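Local coordinates for D-alanyl-D-alanine carboxypeptidase (Penicillin binding protein) family protein (Francisella tularensis subsp. tularensis, PDB 6OSU), which probably removes the terminal D-alanine from peptidoglycan precursor peptides as a serine-type D-Ala-D-Ala carboxypeptidase of the penicillin-binding protein family, at residues L321-L325 with S326-N330; A142-D145 with L146-T150; L333-A336 with N337-V340. All blocks are in the same frame, centred on the assembly; numbering follows the deposited sequence.

In the fold
Contacts 1 and 3 stand at the two ends of one strand, 328-334, which follows directly on helix 310-327. Contact 1 is the helix-to-strand joint and contact 3 the turn that leaves the strand; their centres are 26 Å apart. Contact 2 belongs to helix 140-154, in the carboxypeptidase part of the chain, with its centre 35 Å from that of contact 1 and 42 Å from that of contact 3. It is the one closest to the predicted catalytic residues: the M147 side chain lies about 7 Å from that of K67 and about 11 Å from that of S64. Contacts 1 and 3 lie away from the annotated sites.

Contact 1. Residues L321-L325 with S326-N330; sequences LRYAL and SKYEN
A chi1 of 166° sets the ring of Y323 beside its own carbonyl carbon, whereas CG of Y328 is anti to the carbonyl carbon, beside the backbone N (chi1 -77°), and these two settings bring the tyrosine rings together at the end of the helix. They form an offset edge-to-face pair: the edge of Y328 is turned to the face of Y323, with the ring centroids 5.9 Å apart and the planes at 69°. The closest carbons are Y323 CE2 and Y328 CE2, at 3.9 Å. The K327 and Y323 side chains cross at about a right angle, K327 CD coming obliquely to 4.1 Å from Y323 CE1.

S326 grips R322 O twice, through its amide N at 3.1 Å and through OG at 2.8 Å, and the two donors reach that oxygen from opposite faces of the carbonyl plane. Beyond it the helix gives way. The next two bonds are weak: K327 N to Y323 O is 3.3 Å long, and so is Y328 N to A324 O. A324 O also lies near the plane of the Y328 ring, at its edge.

Y328 is the first residue to leave helical backbone angles. A324 and Y328 both touch V51 of strand 50-54, and Y328 O receives a hydrogen bond from K370 NZ. This is a helix C-terminus passing without an intervening loop into a strand, the one that pairs with strand 364-369.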
ATOM      1  N   LEU A 321       4.379   0.428 -11.036  1.00 54.98           N
ATOM      2  CA  LEU A 321       4.486  -0.873 -10.383  1.00 54.28           C
ATOM      3  C   LEU A 321       5.417  -1.805 -11.150  1.00 55.53           C
ATOM      4  O   LEU A 321       6.221  -2.525 -10.546  1.00 54.91           O
ATOM      5  CB  LEU A 321       3.103  -1.506 -10.235  1.00 53.19           C
ATOM      6  CG  LEU A 321       2.151  -0.805  -9.266  1.00 50.86           C
ATOM      7  CD1 LEU A 321       0.772  -1.430  -9.336  1.00 50.02           C
ATOM      8  CD2 LEU A 321       2.698  -0.859  -7.842  1.00 48.58           C
ATOM      9  N   ARG A 322       5.319  -1.810 -12.481  1.00 57.87           N
ATOM     10  CA  ARG A 322       6.204  -2.647 -13.289  1.00 59.95           C
ATOM     11  C   ARG A 322       7.654  -2.195 -13.165  1.00 59.86           C
ATOM     12  O   ARG A 322       8.571  -3.023 -13.100  1.00 58.44           O
ATOM     13  CB  ARG A 322       5.752  -2.613 -14.746  1.00 62.38           C
ATOM     14  CG  ARG A 322       6.543  -3.509 -15.677  1.00 66.28           C
ATOM     15  CD  ARG A 322       6.180  -3.240 -17.132  1.00 70.90           C
ATOM     16  NE  ARG A 322       4.835  -2.681 -17.276  1.00 73.04           N
ATOM     17  CZ  ARG A 322       4.573  -1.462 -17.747  1.00 75.15           C
ATOM     18  NH1 ARG A 322       5.563  -0.667 -18.136  1.00 76.40           N
ATOM     19  NH2 ARG A 322       3.318  -1.040 -17.838  1.00 75.05           N
ATOM     20  N   TYR A 323       7.876  -0.879 -13.131  1.00 61.53           N
ATOM     21  CA  TYR A 323       9.227  -0.344 -12.995  1.00 63.86           C
ATOM     22  C   TYR A 323       9.854  -0.750 -11.665  1.00 61.13           C
ATOM     23  O   TYR A 323      11.019  -1.165 -11.621  1.00 61.41           O
ATOM     24  CB  TYR A 323       9.178   1.177 -13.152  1.00 66.96           C
ATOM     25  CG  TYR A 323      10.411   1.932 -12.718  1.00 69.76           C
ATOM     26  CD1 TYR A 323      11.509   2.057 -13.559  1.00 72.92           C
ATOM     27  CD2 TYR A 323      10.461   2.556 -11.475  1.00 69.64           C
ATOM     28  CE1 TYR A 323      12.633   2.762 -13.168  1.00 74.71           C
ATOM     29  CE2 TYR A 323      11.578   3.263 -11.073  1.00 71.61           C
ATOM     30  CZ  TYR A 323      12.661   3.363 -11.923  1.00 74.70           C
ATOM     31  OH  TYR A 323      13.771   4.070 -11.522  1.00 77.05           O
ATOM     32  N   ALA A 324       9.091  -0.657 -10.572  1.00 58.39           N
ATOM     33  CA  ALA A 324       9.631  -1.013  -9.263  1.00 58.47           C
ATOM     34  C   ALA A 324       9.853  -2.515  -9.135  1.00 59.26           C
ATOM     35  O   ALA A 324      10.887  -2.953  -8.616  1.00 59.97           O
ATOM     36  CB  ALA A 324       8.701  -0.517  -8.157  1.00 57.49           C
ATOM     37  N   LEU A 325       8.899  -3.320  -9.607  1.00 59.13           N
ATOM     38  CA  LEU A 325       8.981  -4.766  -9.411  1.00 58.56           C
ATOM     39  C   LEU A 325      10.090  -5.402 -10.240  1.00 59.01           C
ATOM     40  O   LEU A 325      10.619  -6.454  -9.860  1.00 59.76           O
ATOM     41  CB  LEU A 325       7.638  -5.414  -9.747  1.00 58.47           C
ATOM     42  CG  LEU A 325       6.500  -5.196  -8.747  1.00 56.62           C
ATOM     43  CD1 LEU A 325       5.154  -5.497  -9.391  1.00 57.11           C
ATOM     44  CD2 LEU A 325       6.707  -6.062  -7.512  1.00 55.31           C
ATOM     45  N   SER A 326      10.462  -4.791 -11.365  1.00 58.32           N
ATOM     46  CA  SER A 326      11.422  -5.397 -12.277  1.00 60.62           C
ATOM     47  C   SER A 326      12.835  -4.841 -12.148  1.00 62.16           C
ATOM     48  O   SER A 326      13.768  -5.443 -12.689  1.00 64.06           O
ATOM     49  CB  SER A 326      10.953  -5.227 -13.726  1.00 61.29           C
ATOM     50  OG  SER A 326      11.020  -3.867 -14.110  1.00 61.02           O
ATOM     51  N   LYS A 327      13.025  -3.717 -11.460  1.00 61.45           N
ATOM     52  CA  LYS A 327      14.344  -3.109 -11.370  1.00 62.20           C
ATOM     53  C   LYS A 327      14.889  -3.018  -9.953  1.00 61.03           C
ATOM     54  O   LYS A 327      16.040  -2.601  -9.781  1.00 61.34           O
ATOM     55  CB  LYS A 327      14.326  -1.709 -12.002  1.00 61.92           C
ATOM     56  CG  LYS A 327      13.835  -1.717 -13.437  1.00 63.27           C
ATOM     57  CD  LYS A 327      14.516  -0.665 -14.283  1.00 65.52           C
ATOM     58  CE  LYS A 327      14.510  -1.077 -15.747  1.00 68.41           C
ATOM     59  NZ  LYS A 327      15.266  -2.345 -15.957  1.00 70.36           N
ATOM     60  N   TYR A 328      14.122  -3.411  -8.939  1.00 60.04           N
ATOM     61  CA  TYR A 328      14.526  -3.234  -7.553  1.00 59.58           C
ATOM     62  C   TYR A 328      14.483  -4.567  -6.816  1.00 60.42           C
ATOM     63  O   TYR A 328      14.064  -5.596  -7.353  1.00 62.42           O
ATOM     64  CB  TYR A 328      13.655  -2.184  -6.856  1.00 58.15           C
ATOM     65  CG  TYR A 328      14.025  -0.775  -7.245  1.00 59.07           C
ATOM     66  CD1 TYR A 328      14.953  -0.054  -6.506  1.00 59.38           C
ATOM     67  CD2 TYR A 328      13.466  -0.172  -8.364  1.00 60.73           C
ATOM     68  CE1 TYR A 328      15.306   1.234  -6.858  1.00 60.15           C
ATOM     69  CE2 TYR A 328      13.814   1.119  -8.727  1.00 62.05           C
ATOM     70  CZ  TYR A 328      14.735   1.815  -7.968  1.00 61.62           C
ATOM     71  OH  TYR A 328      15.087   3.096  -8.322  1.00 62.99           O
ATOM     72  N   GLU A 329      14.913  -4.527  -5.558  1.00 59.31           N
ATOM     73  CA  GLU A 329      15.228  -5.725  -4.797  1.00 58.93           C
ATOM     74  C   GLU A 329      15.411  -5.333  -3.339  1.00 56.63           C
ATOM     75  O   GLU A 329      15.956  -4.263  -3.050  1.00 55.45           O
ATOM     76  CB  GLU A 329      16.505  -6.374  -5.344  1.00 61.45           C
ATOM     77  CG  GLU A 329      16.675  -7.841  -5.041  1.00 63.92           C
ATOM     78  CD  GLU A 329      17.722  -8.479  -5.935  1.00 68.09           C
ATOM     79  OE1 GLU A 329      18.915  -8.139  -5.797  1.00 69.29           O
ATOM     80  OE2 GLU A 329      17.348  -9.306  -6.797  1.00 69.98           O
ATOM     81  N   ASN A 330      14.948  -6.188  -2.433  1.00 55.60           N
ATOM     82  CA  ASN A 330      15.154  -5.998  -1.002  1.00 54.93           C
ATOM     83  C   ASN A 330      16.368  -6.811  -0.576  1.00 57.71           C
ATOM     84  O   ASN A 330      16.426  -8.022  -0.822  1.00 59.43           O
ATOM     85  CB  ASN A 330      13.917  -6.403  -0.200  1.00 53.10           C
ATOM     86  CG  ASN A 330      12.852  -5.321  -0.184  1.00 52.72           C
ATOM     87  OD1 ASN A 330      12.991  -4.288  -0.838  1.00 53.80           O
ATOM     88  ND2 ASN A 330      11.780  -5.555   0.561  1.00 51.91           N
TER

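Contact 2. Residues A142-D145 with L146-T150; sequences AFTD and LMNQT
F143 and M147, one helical turn apart, slant across each other with the thioether at the CD2-CE2 side of the ring. F143 CG is anti to the backbone N (chi1 -172°), which turns the ring toward M147, whose chain bends at chi3 (65°). M147 CG comes to 3.6 Å from F143 CE2, and M147 SD lies 3.7 Å from both CD2 and CE2 of F143. The sulfur is 4.7 Å from the ring centroid and 69° off the ring normal, an oblique Met-aromatic contact. At another part of the same ring L146 makes a looser approach, CD2 being 4.4 Å from F143 CE1.

T144 and N148 instead lie side by side and point the same way, with T144 CG2 3.9 Å from N148 ND2. Their polar ends are engaged elsewhere: T144 OG1 with T140 O, and N148 OD1 with the backbone N of F161, while N148 ND2 is likewise bonded outside the segments. Regular i to i+4 backbone bonds link the same turns, among them M147 N to F143 O at 2.8 Å.

The F143 side chain packs between neighbours: it meets A133 and I136 of helix 126-137 as well as T70 of helix 66-79, on which M147 (T66, T70) and L146 (I73) also rest.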
ATOM      1  N   ALA A 142     -18.423  13.652  13.907  1.00 65.13           N
ATOM      2  CA  ALA A 142     -17.573  13.026  14.914  1.00 65.45           C
ATOM      3  C   ALA A 142     -16.653  11.984  14.290  1.00 62.53           C
ATOM      4  O   ALA A 142     -15.484  11.864  14.675  1.00 61.78           O
ATOM      5  CB  ALA A 142     -18.431  12.400  16.011  1.00 67.42           C
ATOM      6  N   PHE A 143     -17.159  11.226  13.314  1.00 60.91           N
ATOM      7  CA  PHE A 143     -16.321  10.230  12.657  1.00 57.30           C
ATOM      8  C   PHE A 143     -15.201  10.895  11.869  1.00 54.78           C
ATOM      9  O   PHE A 143     -14.074  10.385  11.831  1.00 51.07           O
ATOM     10  CB  PHE A 143     -17.166   9.341  11.747  1.00 54.94           C
ATOM     11  CG  PHE A 143     -16.412   8.174  11.179  1.00 51.27           C
ATOM     12  CD1 PHE A 143     -16.322   6.984  11.885  1.00 51.13           C
ATOM     13  CD2 PHE A 143     -15.781   8.271   9.948  1.00 47.90           C
ATOM     14  CE1 PHE A 143     -15.620   5.905  11.368  1.00 49.12           C
ATOM     15  CE2 PHE A 143     -15.078   7.199   9.426  1.00 46.43           C
ATOM     16  CZ  PHE A 143     -14.997   6.011  10.136  1.00 46.21           C
ATOM     17  N   THR A 144     -15.492  12.031  11.232  1.00 56.98           N
ATOM     18  CA  THR A 144     -14.451  12.758  10.513  1.00 58.08           C
ATOM     19  C   THR A 144     -13.347  13.207  11.461  1.00 59.90           C
ATOM     20  O   THR A 144     -12.159  13.137  11.120  1.00 58.15           O
ATOM     21  CB  THR A 144     -15.055  13.954   9.780  1.00 59.33           C
ATOM     22  OG1 THR A 144     -16.102  13.501   8.913  1.00 58.52           O
ATOM     23  CG2 THR A 144     -13.994  14.664   8.949  1.00 58.92           C
ATOM     24  N   ASP A 145     -13.723  13.663  12.663  1.00 63.00           N
ATOM     25  CA  ASP A 145     -12.727  14.011  13.674  1.00 65.88           C
ATOM     26  C   ASP A 145     -11.862  12.811  14.026  1.00 63.60           C
ATOM     27  O   ASP A 145     -10.642  12.938  14.191  1.00 63.94           O
ATOM     28  CB  ASP A 145     -13.414  14.554  14.928  1.00 70.91           C
ATOM     29  CG  ASP A 145     -13.943  15.958  14.742  1.00 75.55           C
ATOM     30  OD1 ASP A 145     -13.237  16.778  14.113  1.00 77.39           O
ATOM     31  OD2 ASP A 145     -15.061  16.242  15.222  1.00 77.60           O
ATOM     32  N   LEU A 146     -12.477  11.634  14.146  1.00 61.36           N
ATOM     33  CA  LEU A 146     -11.704  10.424  14.393  1.00 60.66           C
ATOM     34  C   LEU A 146     -10.766  10.123  13.228  1.00 58.37           C
ATOM     35  O   LEU A 146      -9.623   9.695  13.435  1.00 58.22           O
ATOM     36  CB  LEU A 146     -12.646   9.251  14.643  1.00 60.97           C
ATOM     37  CG  LEU A 146     -11.969   7.907  14.890  1.00 60.96           C
ATOM     38  CD1 LEU A 146     -11.250   7.905  16.229  1.00 62.46           C
ATOM     39  CD2 LEU A 146     -13.000   6.804  14.809  1.00 61.25           C
ATOM     40  N   MET A 147     -11.232  10.342  11.994  1.00 56.13           N
ATOM     41  CA  MET A 147     -10.371  10.151  10.830  1.00 54.71           C
ATOM     42  C   MET A 147      -9.151  11.060  10.889  1.00 53.01           C
ATOM     43  O   MET A 147      -8.035  10.633  10.575  1.00 50.97           O
ATOM     44  CB  MET A 147     -11.150  10.415   9.542  1.00 55.31           C
ATOM     45  CG  MET A 147     -12.341   9.512   9.319  1.00 55.41           C
ATOM     46  SD  MET A 147     -13.270  10.035   7.866  1.00 56.38           S
ATOM     47  CE  MET A 147     -12.065   9.731   6.577  1.00 54.47           C
ATOM     48  N   ASN A 148      -9.346  12.320  11.285  1.00 54.84           N
ATOM     49  CA  ASN A 148      -8.230  13.260  11.316  1.00 56.59           C
ATOM     50  C   ASN A 148      -7.268  12.964  12.464  1.00 58.22           C
ATOM     51  O   ASN A 148      -6.058  13.177  12.324  1.00 57.36           O
ATOM     52  CB  ASN A 148      -8.761  14.692  11.393  1.00 57.96           C
ATOM     53  CG  ASN A 148      -9.428  15.132  10.098  1.00 57.27           C
ATOM     54  OD1 ASN A 148      -8.967  14.797   9.007  1.00 54.43           O
ATOM     55  ND2 ASN A 148     -10.524  15.870  10.215  1.00 59.32           N
ATOM     56  N   GLN A 149      -7.777  12.471  13.597  1.00 61.08           N
ATOM     57  CA  GLN A 149      -6.894  12.033  14.675  1.00 63.86           C
ATOM     58  C   GLN A 149      -6.082  10.819  14.252  1.00 61.47           C
ATOM     59  O   GLN A 149      -4.872  10.750  14.497  1.00 61.25           O
ATOM     60  CB  GLN A 149      -7.702  11.704  15.928  1.00 67.08           C
ATOM     61  CG  GLN A 149      -8.382  12.885  16.575  1.00 72.01           C
ATOM     62  CD  GLN A 149      -9.352  12.452  17.653  1.00 75.99           C
ATOM     63  OE1 GLN A 149     -10.402  13.066  17.844  1.00 78.47           O
ATOM     64  NE2 GLN A 149      -9.011  11.379  18.362  1.00 76.60           N
ATOM     65  N   THR A 150      -6.741   9.839  13.633  1.00 60.48           N
ATOM     66  CA  THR A 150      -6.041   8.643  13.180  1.00 59.85           C
ATOM     67  C   THR A 150      -4.975   8.993  12.149  1.00 58.97           C
ATOM     68  O   THR A 150      -3.887   8.405  12.145  1.00 58.96           O
ATOM     69  CB  THR A 150      -7.045   7.639  12.609  1.00 58.21           C
ATOM     70  OG1 THR A 150      -7.980   7.265  13.630  1.00 59.18           O
ATOM     71  CG2 THR A 150      -6.335   6.390  12.104  1.00 57.27           C
TER

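Contact 3. Residues L333-A336 with N337-V340; sequences LYKA and NSPV
K335 to S338 form a type II beta turn, with A336 and N337 at its corners and N337 taking the positive phi (67°) that this turn has at its third residue. The backbone bond that closes it, S338 N to K335 O, is weak at 3.3 Å. Two side-chain hydrogen bonds, from S338 OG and Y334 OH, supplement it.

S338 OG donates to the same oxygen, K335 O, over only 2.6 Å, and does so from above the carbonyl plane, 38° out of it. K335 O thus receives two approaches from one residue, the hydroxyl bond being much the shorter. S338 OG also sits 3.6 Å from K335 CB, alongside the root of the lysine chain.

The Y334 side chain reaches across the turn to S338, a chi1 of 175° turning the ring away from its own backbone N, and Y334 OH donates to S338 O at 2.8 Å. Along the way CE1 of Y334 comes to 3.6 Å from S338 CB, an oblique approach to the ring. S360 N donates to the phenol oxygen, so that Y334, itself buried, ties S338 and S360 together at an otherwise surface turn, where N363 OD1 accepts from A336 N and backbone bonds join N337 to S360 and V340 to V358.

On the strand side, L333 and Y334 both face I364 in a classic beta bulge, where strand 328-334 pairs with strand 364-369. Y334 also touches A359 of strand 355-359, Q378 of strand 376-382 and L399 of strand 395-403.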
ATOM      1  N   LEU A 333      21.539  -5.391   3.880  1.00 61.09           N
ATOM      2  CA  LEU A 333      22.920  -4.969   3.678  1.00 62.69           C
ATOM      3  C   LEU A 333      23.755  -5.134   4.942  1.00 64.69           C
ATOM      4  O   LEU A 333      24.966  -5.372   4.858  1.00 67.45           O
ATOM      5  CB  LEU A 333      22.954  -3.517   3.205  1.00 61.95           C
ATOM      6  CG  LEU A 333      22.122  -3.242   1.951  1.00 60.60           C
ATOM      7  CD1 LEU A 333      21.979  -1.749   1.692  1.00 59.85           C
ATOM      8  CD2 LEU A 333      22.750  -3.931   0.756  1.00 61.46           C
ATOM      9  N   TYR A 334      23.139  -5.002   6.115  1.00 63.68           N
ATOM     10  CA  TYR A 334      23.844  -5.156   7.382  1.00 64.03           C
ATOM     11  C   TYR A 334      22.922  -5.833   8.382  1.00 64.64           C
ATOM     12  O   TYR A 334      21.831  -5.330   8.663  1.00 61.81           O
ATOM     13  CB  TYR A 334      24.321  -3.805   7.925  1.00 63.04           C
ATOM     14  CG  TYR A 334      24.953  -3.900   9.295  1.00 62.48           C
ATOM     15  CD1 TYR A 334      26.234  -4.411   9.452  1.00 63.69           C
ATOM     16  CD2 TYR A 334      24.269  -3.484  10.429  1.00 61.08           C
ATOM     17  CE1 TYR A 334      26.817  -4.506  10.700  1.00 64.74           C
ATOM     18  CE2 TYR A 334      24.845  -3.573  11.685  1.00 62.60           C
ATOM     19  CZ  TYR A 334      26.121  -4.086  11.815  1.00 64.26           C
ATOM     20  OH  TYR A 334      26.704  -4.180  13.061  1.00 65.70           O
ATOM     21  N   LYS A 335      23.364  -6.970   8.909  1.00 70.36           N
ATOM     22  CA  LYS A 335      22.657  -7.670   9.973  1.00 73.64           C
ATOM     23  C   LYS A 335      23.065  -7.067  11.312  1.00 75.11           C
ATOM     24  O   LYS A 335      24.259  -6.933  11.597  1.00 75.26           O
ATOM     25  CB  LYS A 335      22.978  -9.164   9.931  1.00 77.09           C
ATOM     26  CG  LYS A 335      22.213 -10.003  10.933  1.00 79.60           C
ATOM     27  CD  LYS A 335      22.626 -11.465  10.841  1.00 83.69           C
ATOM     28  CE  LYS A 335      22.563 -11.969   9.404  1.00 85.71           C
ATOM     29  NZ  LYS A 335      22.664 -13.456   9.320  1.00 89.32           N
ATOM     30  N   ALA A 336      22.073  -6.698  12.122  1.00 76.64           N
ATOM     31  CA  ALA A 336      22.344  -5.990  13.368  1.00 77.79           C
ATOM     32  C   ALA A 336      23.269  -6.801  14.271  1.00 80.56           C
ATOM     33  O   ALA A 336      23.264  -8.036  14.258  1.00 81.53           O
ATOM     34  CB  ALA A 336      21.037  -5.678  14.099  1.00 76.85           C
ATOM     35  N   ASN A 337      24.085  -6.081  15.045  1.00 80.41           N
ATOM     36  CA  ASN A 337      25.045  -6.640  15.996  1.00 82.43           C
ATOM     37  C   ASN A 337      26.183  -7.397  15.316  1.00 83.65           C
ATOM     38  O   ASN A 337      26.868  -8.195  15.965  1.00 86.75           O
ATOM     39  CB  ASN A 337      24.356  -7.551  17.022  1.00 83.80           C
ATOM     40  CG  ASN A 337      23.071  -6.953  17.563  1.00 84.00           C
ATOM     41  OD1 ASN A 337      22.997  -5.757  17.844  1.00 83.54           O
ATOM     42  ND2 ASN A 337      22.045  -7.787  17.702  1.00 84.88           N
ATOM     43  N   SER A 338      26.410  -7.171  14.026  1.00 81.26           N
ATOM     44  CA  SER A 338      27.519  -7.824  13.337  1.00 80.66           C
ATOM     45  C   SER A 338      28.809  -7.062  13.610  1.00 81.06           C
ATOM     46  O   SER A 338      28.875  -5.858  13.337  1.00 79.50           O
ATOM     47  CB  SER A 338      27.266  -7.894  11.837  1.00 79.17           C
ATOM     48  OG  SER A 338      26.159  -8.728  11.546  1.00 78.23           O
ATOM     49  N   PRO A 339      29.840  -7.709  14.145  1.00 83.31           N
ATOM     50  CA  PRO A 339      31.087  -6.994  14.431  1.00 85.03           C
ATOM     51  C   PRO A 339      31.832  -6.624  13.157  1.00 85.22           C
ATOM     52  O   PRO A 339      31.765  -7.318  12.140  1.00 84.41           O
ATOM     53  CB  PRO A 339      31.889  -8.000  15.268  1.00 87.71           C
ATOM     54  CG  PRO A 339      30.893  -9.029  15.726  1.00 87.15           C
ATOM     55  CD  PRO A 339      29.866  -9.092  14.643  1.00 84.73           C
ATOM     56  N   VAL A 340      32.539  -5.499  13.225  1.00 86.69           N
ATOM     57  CA  VAL A 340      33.449  -5.047  12.175  1.00 88.20           C
ATOM     58  C   VAL A 340      34.707  -4.566  12.886  1.00 92.21           C
ATOM     59  O   VAL A 340      34.718  -3.474  13.464  1.00 91.77           O
ATOM     60  CB  VAL A 340      32.842  -3.936  11.307  1.00 84.95           C
ATOM     61  CG1 VAL A 340      33.880  -3.401  10.336  1.00 86.39           C
ATOM     62  CG2 VAL A 340      31.629  -4.465  10.542  1.00 81.76           C
TER